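Local coordinates for encapsidation protein (Bacillus phage phi29, PDB 5HD9) that drives packaging of the phage genome as the ATPase of the DNA packaging motor, here its N-terminal ASCE-fold domain, at residues Arg51-Leu56 against Ala92-Val97; Ile47-Tyr52 against Ser110-Asp115. All blocks are in the same frame, centred on the assembly; numbering follows the deposited sequence.

Interaction 1. Residues Arg51-Leu56 against Ala92-Val97; sequences RYKPEL and AIPLSV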
loop_
_atom_site.group_PDB
_atom_site.type_symbol
_atom_site.label_atom_id
_atom_site.label_comp_id
_atom_site.label_asym_id
_atom_site.label_seq_id
_atom_site.Cartn_x
_atom_site.Cartn_y
_atom_site.Cartn_z
ATOM N N ARG A 51 -5.339 -7.293 5.093
ATOM C CA ARG A 51 -5.081 -8.675 5.483
ATOM C C ARG A 51 -6.342 -9.529 5.439
ATOM O O ARG A 51 -6.354 -10.602 4.829
ATOM C CB ARG A 51 -4.470 -8.726 6.882
ATOM C CG ARG A 51 -4.247 -10.133 7.407
ATOM C CD ARG A 51 -3.407 -10.125 8.671
ATOM N NE ARG A 51 -2.031 -9.730 8.383
ATOM C CZ ARG A 51 -1.534 -8.505 8.545
ATOM N NH1 ARG A 51 -2.284 -7.518 9.021
ATOM N NH2 ARG A 51 -0.269 -8.269 8.232
ATOM N N TYR A 52 -7.399 -9.046 6.085
ATOM C CA TYR A 52 -8.634 -9.811 6.219
ATOM C C TYR A 52 -9.831 -9.089 5.601
ATOM O O TYR A 52 -9.842 -7.865 5.477
ATOM C CB TYR A 52 -8.905 -10.110 7.694
ATOM C CG TYR A 52 -7.866 -11.006 8.332
ATOM C CD1 TYR A 52 -7.579 -12.256 7.800
ATOM C CD2 TYR A 52 -7.185 -10.610 9.476
ATOM C CE1 TYR A 52 -6.633 -13.080 8.379
ATOM C CE2 TYR A 52 -6.237 -11.427 10.061
ATOM C CZ TYR A 52 -5.965 -12.662 9.509
ATOM O OH TYR A 52 -5.022 -13.481 10.089
ATOM N N LYS A 53 -10.837 -9.870 5.225
ATOM C CA LYS A 53 -12.034 -9.357 4.561
ATOM C C LYS A 53 -12.779 -8.244 5.311
ATOM O O LYS A 53 -13.226 -7.283 4.686
ATOM C CB LYS A 53 -13.005 -10.512 4.297
ATOM C CG LYS A 53 -12.495 -11.507 3.275
ATOM C CD LYS A 53 -13.539 -12.558 2.956
ATOM C CE LYS A 53 -13.419 -13.027 1.518
ATOM N NZ LYS A 53 -14.375 -14.125 1.185
ATOM N N PRO A 54 -12.946 -8.372 6.640
ATOM C CA PRO A 54 -13.691 -7.313 7.333
ATOM C C PRO A 54 -13.039 -5.938 7.233
ATOM O O PRO A 54 -13.722 -4.924 7.382
ATOM C CB PRO A 54 -13.711 -7.797 8.788
ATOM C CG PRO A 54 -12.567 -8.742 8.883
ATOM C CD PRO A 54 -12.561 -9.443 7.573
ATOM N N GLU A 55 -11.737 -5.909 6.978
ATOM C CA GLU A 55 -11.016 -4.650 6.840
ATOM C C GLU A 55 -11.422 -3.927 5.558
ATOM O O GLU A 55 -11.111 -2.749 5.373
ATOM C CB GLU A 55 -9.509 -4.903 6.862
ATOM C CG GLU A 55 -9.047 -5.673 8.088
ATOM C CD GLU A 55 -7.540 -5.750 8.198
ATOM O OE1 GLU A 55 -6.901 -4.695 8.394
ATOM O OE2 GLU A 55 -6.995 -6.868 8.091
ATOM N N LEU A 56 -12.124 -4.643 4.681
ATOM C CA LEU A 56 -12.625 -4.085 3.429
ATOM C C LEU A 56 -14.152 -3.997 3.429
ATOM O O LEU A 56 -14.771 -3.847 2.377
ATOM C CB LEU A 56 -12.148 -4.934 2.246
ATOM C CG LEU A 56 -10.651 -4.848 1.939
ATOM C CD1 LEU A 56 -10.216 -6.006 1.059
ATOM C CD2 LEU A 56 -10.319 -3.521 1.282
ATOM N N ALA A 92 -9.362 -4.081 -4.810
ATOM C CA ALA A 92 -9.185 -4.284 -3.377
ATOM C C ALA A 92 -9.110 -5.784 -3.117
ATOM O O ALA A 92 -10.023 -6.521 -3.487
ATOM C CB ALA A 92 -10.324 -3.654 -2.592
ATOM N N ILE A 93 -8.024 -6.233 -2.494
ATOM C CA ILE A 93 -7.791 -7.661 -2.293
ATOM C C ILE A 93 -7.545 -7.994 -0.826
ATOM O O ILE A 93 -6.641 -7.434 -0.209
ATOM C CB ILE A 93 -6.589 -8.147 -3.137
ATOM C CG1 ILE A 93 -6.959 -8.086 -4.622
ATOM C CG2 ILE A 93 -6.174 -9.567 -2.733
ATOM C CD1 ILE A 93 -5.903 -8.608 -5.569
ATOM N N PRO A 94 -8.347 -8.917 -0.261
ATOM C CA PRO A 94 -7.987 -9.437 1.058
ATOM C C PRO A 94 -6.874 -10.462 0.907
ATOM O O PRO A 94 -7.061 -11.441 0.187
ATOM C CB PRO A 94 -9.285 -10.086 1.564
ATOM C CG PRO A 94 -10.334 -9.830 0.489
ATOM C CD PRO A 94 -9.579 -9.548 -0.764
ATOM N N LEU A 95 -5.734 -10.238 1.553
ATOM C CA LEU A 95 -4.587 -11.126 1.393
ATOM C C LEU A 95 -4.936 -12.557 1.799
ATOM O O LEU A 95 -4.350 -13.514 1.295
ATOM C CB LEU A 95 -3.399 -10.612 2.212
ATOM C CG LEU A 95 -2.039 -11.278 1.972
ATOM C CD1 LEU A 95 -1.638 -11.245 0.504
ATOM C CD2 LEU A 95 -0.979 -10.594 2.819
ATOM N N SER A 96 -5.907 -12.696 2.697
ATOM C CA SER A 96 -6.336 -14.008 3.175
ATOM C C SER A 96 -6.896 -14.899 2.060
ATOM O O SER A 96 -6.838 -16.123 2.160
ATOM C CB SER A 96 -7.388 -13.848 4.276
ATOM O OG SER A 96 -8.528 -13.150 3.802
ATOM N N VAL A 97 -7.441 -14.284 1.010
ATOM C CA VAL A 97 -8.047 -15.038 -0.091
ATOM C C VAL A 97 -7.388 -14.738 -1.436
ATOM O O VAL A 97 -8.038 -14.807 -2.480
ATOM C CB VAL A 97 -9.560 -14.746 -0.210
ATOM C CG1 VAL A 97 -10.290 -15.202 1.050
ATOM C CG2 VAL A 97 -9.803 -13.258 -0.508
HETATM O O HOH W 1 -10.716 -13.083 6.029
#
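Ala92 starts the contact with its one side-chain carbon. Its CB meets CD2 of Leu56 at 3.9 Å. Ile93 turns its side chain away, so only its backbone lies near the loop. CD1 of Leu56 fills the next place. It packs against N of Pro94 at 3.7 Å and against the ring, while the CG of Leu56 is anti to its own carbonyl carbon (chi1 -70°). The Pro94 ring is shared. Its CG also touches CG of Lys53 at 3.9 Å, the two side chains crossing obliquely. Strand 87-94 ends here, beside the parallel strand 45-50, its neighbour in the mixed sheet of the ASCE fold. After it the backbone makes a short 3-10 turn at Leu95 and Ser96; the other segment does so at 53-55. Leu95 lays its CB by Arg51 O and its side chain touches Phe114 and Ala133. Ser96 supplies the one direct hydrogen bond. Its N donates to Arg51 O at 3.0 Å, nearly along the C=O axis, although the N-H is bent (140°). Its CB also rests obliquely by CD1 of Tyr52 at 3.9 Å. A water bonded to Ser96 OG reaches Lys53 N weakly. Val97 CG1 meets Lys53 CE at 3.8 Å, the side chains crossing at about a right angle.

Interaction 2. Residues Ile47-Tyr52 against Ser110-Asp115; sequences IYVRRY and STIVFD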
loop_
_atom_site.group_PDB
_atom_site.type_symbol
_atom_site.label_atom_id
_atom_site.label_comp_id
_atom_site.label_asym_id
_atom_site.label_seq_id
_atom_site.Cartn_x
_atom_site.Cartn_y
_atom_site.Cartn_z
ATOM N N ILE A 47 -3.329 -1.972 -6.692
ATOM C CA ILE A 47 -4.015 -2.907 -5.816
ATOM C C ILE A 47 -3.943 -2.421 -4.374
ATOM O O ILE A 47 -2.870 -2.106 -3.862
ATOM C CB ILE A 47 -3.425 -4.331 -5.916
ATOM C CG1 ILE A 47 -3.563 -4.845 -7.351
ATOM C CG2 ILE A 47 -4.132 -5.270 -4.934
ATOM C CD1 ILE A 47 -3.044 -6.241 -7.573
ATOM N N TYR A 48 -5.108 -2.354 -3.743
ATOM C CA TYR A 48 -5.229 -2.012 -2.334
ATOM C C TYR A 48 -5.404 -3.309 -1.551
ATOM O O TYR A 48 -6.400 -4.017 -1.718
ATOM C CB TYR A 48 -6.405 -1.057 -2.117
ATOM C CG TYR A 48 -6.620 -0.597 -0.692
ATOM C CD1 TYR A 48 -5.667 0.164 -0.034
ATOM C CD2 TYR A 48 -7.797 -0.898 -0.017
ATOM C CE1 TYR A 48 -5.869 0.594 1.267
ATOM C CE2 TYR A 48 -8.009 -0.473 1.277
ATOM C CZ TYR A 48 -7.045 0.274 1.914
ATOM O OH TYR A 48 -7.259 0.698 3.206
ATOM N N VAL A 49 -4.421 -3.628 -0.721
ATOM C CA VAL A 49 -4.426 -4.872 0.034
ATOM C C VAL A 49 -4.712 -4.608 1.505
ATOM O O VAL A 49 -4.158 -3.688 2.110
ATOM C CB VAL A 49 -3.081 -5.617 -0.097
ATOM C CG1 VAL A 49 -3.094 -6.920 0.701
ATOM C CG2 VAL A 49 -2.772 -5.895 -1.561
ATOM N N ARG A 50 -5.605 -5.418 2.059
ATOM C CA ARG A 50 -5.797 -5.513 3.497
ATOM C C ARG A 50 -5.697 -6.989 3.851
ATOM O O ARG A 50 -5.923 -7.844 2.999
ATOM C CB ARG A 50 -7.142 -4.919 3.918
ATOM C CG ARG A 50 -7.304 -3.439 3.569
ATOM C CD ARG A 50 -6.330 -2.564 4.347
ATOM N NE ARG A 50 -6.596 -2.614 5.784
ATOM C CZ ARG A 50 -7.367 -1.751 6.443
ATOM N NH1 ARG A 50 -7.959 -0.743 5.811
ATOM N NH2 ARG A 50 -7.548 -1.898 7.747
ATOM N N ARG A 51 -5.339 -7.293 5.093
ATOM C CA ARG A 51 -5.081 -8.675 5.483
ATOM C C ARG A 51 -6.342 -9.529 5.439
ATOM O O ARG A 51 -6.354 -10.602 4.829
ATOM C CB ARG A 51 -4.470 -8.726 6.882
ATOM C CG ARG A 51 -4.247 -10.133 7.407
ATOM C CD ARG A 51 -3.407 -10.125 8.671
ATOM N NE ARG A 51 -2.031 -9.730 8.383
ATOM C CZ ARG A 51 -1.534 -8.505 8.545
ATOM N NH1 ARG A 51 -2.284 -7.518 9.021
ATOM N NH2 ARG A 51 -0.269 -8.269 8.232
ATOM N N TYR A 52 -7.399 -9.046 6.085
ATOM C CA TYR A 52 -8.634 -9.811 6.219
ATOM C C TYR A 52 -9.831 -9.089 5.601
ATOM O O TYR A 52 -9.842 -7.865 5.477
ATOM C CB TYR A 52 -8.905 -10.110 7.694
ATOM C CG TYR A 52 -7.866 -11.006 8.332
ATOM C CD1 TYR A 52 -7.579 -12.256 7.800
ATOM C CD2 TYR A 52 -7.185 -10.610 9.476
ATOM C CE1 TYR A 52 -6.633 -13.080 8.379
ATOM C CE2 TYR A 52 -6.237 -11.427 10.061
ATOM C CZ TYR A 52 -5.965 -12.662 9.509
ATOM O OH TYR A 52 -5.022 -13.481 10.089
ATOM N N SER A 110 1.207 -1.296 -11.209
ATOM C CA SER A 110 2.548 -0.809 -10.887
ATOM C C SER A 110 2.676 -0.388 -9.422
ATOM O O SER A 110 3.784 -0.183 -8.934
ATOM C CB SER A 110 2.924 0.364 -11.796
ATOM O OG SER A 110 2.300 1.563 -11.371
ATOM N N THR A 111 1.552 -0.258 -8.724
ATOM C CA THR A 111 1.580 0.085 -7.306
ATOM C C THR A 111 0.667 -0.823 -6.491
ATOM O O THR A 111 -0.484 -1.064 -6.864
ATOM C CB THR A 111 1.168 1.555 -7.066
ATOM O OG1 THR A 111 2.065 2.428 -7.765
ATOM C CG2 THR A 111 1.220 1.891 -5.582
ATOM N N ILE A 112 1.204 -1.324 -5.381
ATOM C CA ILE A 112 0.427 -2.054 -4.387
ATOM C C ILE A 112 0.503 -1.311 -3.059
ATOM O O ILE A 112 1.594 -0.992 -2.586
ATOM C CB ILE A 112 0.940 -3.498 -4.183
ATOM C CG1 ILE A 112 0.865 -4.284 -5.492
ATOM C CG2 ILE A 112 0.133 -4.203 -3.086
ATOM C CD1 ILE A 112 1.676 -5.573 -5.483
ATOM N N VAL A 113 -0.654 -1.043 -2.464
ATOM C CA VAL A 113 -0.709 -0.409 -1.154
ATOM C C VAL A 113 -1.335 -1.364 -0.143
ATOM O O VAL A 113 -2.501 -1.738 -0.251
ATOM C CB VAL A 113 -1.496 0.908 -1.193
ATOM C CG1 VAL A 113 -1.546 1.546 0.190
ATOM C CG2 VAL A 113 -0.855 1.862 -2.189
ATOM N N PHE A 114 -0.528 -1.752 0.838
ATOM C CA PHE A 114 -0.937 -2.678 1.882
ATOM C C PHE A 114 -1.067 -1.901 3.183
ATOM O O PHE A 114 -0.087 -1.700 3.894
ATOM C CB PHE A 114 0.085 -3.814 2.006
ATOM C CG PHE A 114 -0.314 -4.921 2.951
ATOM C CD1 PHE A 114 -1.469 -4.847 3.718
ATOM C CD2 PHE A 114 0.484 -6.045 3.068
ATOM C CE1 PHE A 114 -1.815 -5.874 4.583
ATOM C CE2 PHE A 114 0.143 -7.074 3.931
ATOM C CZ PHE A 114 -1.008 -6.987 4.689
ATOM N N ASP A 115 -2.281 -1.463 3.492
ATOM C CA ASP A 115 -2.498 -0.629 4.665
ATOM C C ASP A 115 -2.676 -1.483 5.917
ATOM O O ASP A 115 -3.226 -2.587 5.856
ATOM C CB ASP A 115 -3.711 0.278 4.458
ATOM C CG ASP A 115 -3.724 1.466 5.406
ATOM O OD1 ASP A 115 -2.765 1.627 6.191
ATOM O OD2 ASP A 115 -4.693 2.252 5.358
HETATM O O HOH W 2 -6.024 3.285 3.518
HETATM O O HOH W 3 -4.709 -4.901 6.654
#
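A water near Asp115 and Arg51 is the best-held polar atom, with two N-H groups gripping it. It accepts from Arg50 NE at 3.1 Å, in the guanidinium plane, and from the Arg51 backbone N at 2.9 Å. It is also within bonding distance of Asp115 O, one of several acceptors competing for its protons, and lies at the edge of the Phe114 ring. The Arg50 chain folds back at chi2 and chi3 (-66° and -64°), bringing NE to the water. Its NH1 donates to Tyr48 OH, and its NH2 makes salt bridges with Glu55 and Glu116.

The backbones run parallel. Four hydrogen bonds join them, and the straightest is Val49 N to Val113 O (2.7 Å, 170°). Ile47, Val49, Ile112 and Phe114 share one face of the sheet. Val49 CG2 lies beside CG2 of Ile112 at 3.7 Å. Val49 CG1 sits over the Phe114 face in a CH-pi contact, 4.1 Å from the ring centroid. Phe114 CZ comes over one face of the Arg51 guanidinium, 3.8 Å from NH2, which has a hydrogen bond to Phe117 O and a salt bridge to Glu130.

Tyr48 and Val113 take the other face. Tyr48 and Asp115 lie side by side. A second water joins Tyr48 OH to Asp115 OD2, to which it donates at 2.5 Å. OD2 also bonds Ser28 of the probable Walker A loop. An aspartate so placed after a hydrophobic strand sequence, followed by Glu116, is consistent with a Walker B motif. Arg50 NH1 is 4.5 Å from Asp115 OD2, too far for a salt bridge; its charge would still be expected to favour an ionised carboxylate.

Arg51 and Tyr52, just past strand 45-50, belong to both contacts. Interaction 1 lies where the chain has left strand 45-50 and meets the end of strand 87-94. Interaction 2 lies on the opposite edge of strand 45-50, against strand 109-115. Their centres are 9 Å apart. Probable backbone hydrogen bonds close the gap: Ile93 N to Tyr48 O at 2.9 Å and Leu95 N to Arg50 O at 2.8 Å. Side chains meet too, with Leu56 CD2 at 3.8 Å from Arg50 CG. Interaction 2 reaches the presumed nucleotide site directly, through Asp115 and Ser28. Interaction 1 lies farther from the chain centre, next to strand 45-50 on the side of strand 87-94.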